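Local coordinates for coenzyme F420-dependent N(5),N(10)-methenyltetrahydromethanopterin reductase-related protein (Desulfurobacterium thermolithotrophum DSM 11699, PDB 6HUZ) that binds the iron-guanylylpyridinol cofactor and uses tetrahydrofolate derivatives as substrates, as a bacterial paralog of [Fe]-hydrogenase, at the interface of chains A and B. Sequence-based numbering; all coordinates share one arbitrary frame. Chains: chain A/B, Coenzyme F420-dependent N(5),N(10)-methenyltetrahydromethanopterin reductase-related protein.

The interface of chains A and B. Residues chain A 249, 261-263; chain B 165, 194-195, 198.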
# COMPACT_ATOMS: atom_id res chain seq x y z
N LEU A 249 3.52 2.64 8.07
CA LEU A 249 2.93 2.68 9.40
C LEU A 249 2.85 1.29 10.03
O LEU A 249 3.19 1.13 11.22
CB LEU A 249 1.55 3.35 9.36
CG LEU A 249 1.59 4.86 9.19
CD1 LEU A 249 0.20 5.41 8.79
CD2 LEU A 249 2.13 5.55 10.44
N LEU A 261 -2.59 6.45 14.33
CA LEU A 261 -2.12 7.59 13.56
C LEU A 261 -3.01 8.01 12.39
O LEU A 261 -3.15 9.20 12.19
CB LEU A 261 -0.69 7.33 13.11
CG LEU A 261 0.29 7.19 14.31
CD1 LEU A 261 1.56 6.47 13.88
CD2 LEU A 261 0.59 8.55 14.93
N LEU A 262 -3.62 7.09 11.62
CA LEU A 262 -4.46 7.55 10.50
C LEU A 262 -5.78 8.20 10.97
O LEU A 262 -6.27 9.14 10.33
CB LEU A 262 -4.78 6.40 9.53
CG LEU A 262 -3.67 5.96 8.61
CD1 LEU A 262 -4.11 4.77 7.76
CD2 LEU A 262 -3.25 7.11 7.69
N ASN A 263 -6.34 7.69 12.08
CA ASN A 263 -7.61 8.15 12.66
C ASN A 263 -8.79 7.63 11.81
O ASN A 263 -9.11 8.17 10.73
CB ASN A 263 -7.66 9.68 12.89
CG ASN A 263 -8.86 10.09 13.74
OD1 ASN A 263 -9.96 9.55 13.59
ND2 ASN A 263 -8.69 11.04 14.66
N GLU B 165 3.45 15.68 15.19
CA GLU B 165 3.66 14.27 15.40
C GLU B 165 4.34 13.60 14.20
O GLU B 165 4.00 13.89 13.04
CB GLU B 165 2.34 13.58 15.77
CG GLU B 165 2.52 12.12 16.16
CD GLU B 165 1.31 11.55 16.87
OE1 GLU B 165 0.17 11.84 16.43
OE2 GLU B 165 1.50 10.81 17.86
N LEU B 194 -4.00 15.50 12.99
CA LEU B 194 -3.19 14.39 12.48
C LEU B 194 -1.72 14.74 12.32
O LEU B 194 -1.39 15.90 12.11
CB LEU B 194 -3.69 13.99 11.07
CG LEU B 194 -5.17 13.70 10.89
CD1 LEU B 194 -5.42 13.20 9.49
CD2 LEU B 194 -5.66 12.67 11.85
N PRO B 195 -0.83 13.73 12.34
CA PRO B 195 0.58 14.02 12.06
C PRO B 195 0.57 14.70 10.68
O PRO B 195 -0.17 14.31 9.76
CB PRO B 195 1.23 12.63 12.00
CG PRO B 195 0.31 11.73 12.73
CD PRO B 195 -1.07 12.29 12.54
N LEU B 198 0.37 12.77 7.33
CA LEU B 198 -0.84 11.98 7.07
C LEU B 198 -2.03 12.79 6.63
O LEU B 198 -3.02 12.18 6.20
CB LEU B 198 -1.18 11.18 8.35
CG LEU B 198 -0.04 10.26 8.87
CD1 LEU B 198 -0.53 9.32 9.98
CD2 LEU B 198 0.56 9.44 7.78
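B:Leu198 lays one branch of its side chain against the end of a helix in chain A, where its methyl CD1 lies 3.4 Å from the backbone carbonyl O of A:Leu261. The same methyl packs on A:Leu261 CB at 3.7 Å, so it rests against the root of that leucine rather than its tip. Both methyls of B:Leu198 meet CD1 of A:Leu249 tip to tip at 4.2 Å, a loose contact. The A:Leu262 side chain crosses that of B:Leu198 at about a right angle, its CD2 4.2 Å from B:Leu198 CD1. In A:Leu261, CG stands anti to the carbonyl carbon (chi1 -62°), and chi2 of 160° then points CD2 toward B:Glu165 and B:Pro195. The extended B:Glu165 chain crosses obliquely and sets its carboxylate against that methyl, CD and OE1 each 3.6 Å from A:Leu261 CD2. B:Pro195 borders the leucine at both ends, ring carbon CG 3.9 Å from A:Leu261 CD2 and CD 3.7 Å from its carbonyl O. B:Leu194 packs CD2 on CB of A:Asn263 at 3.7 Å, also near the A:Leu262 carbonyl O. This mainly apolar patch, part of a two-fold symmetric interface, probably helps hold the homodimer together: the C-terminal end of helix 232-262, with A:Leu249 further back along it, and the residue after it meet the end of strand 190-195, the start of helix 196-203 and the loop carrying B:Glu165.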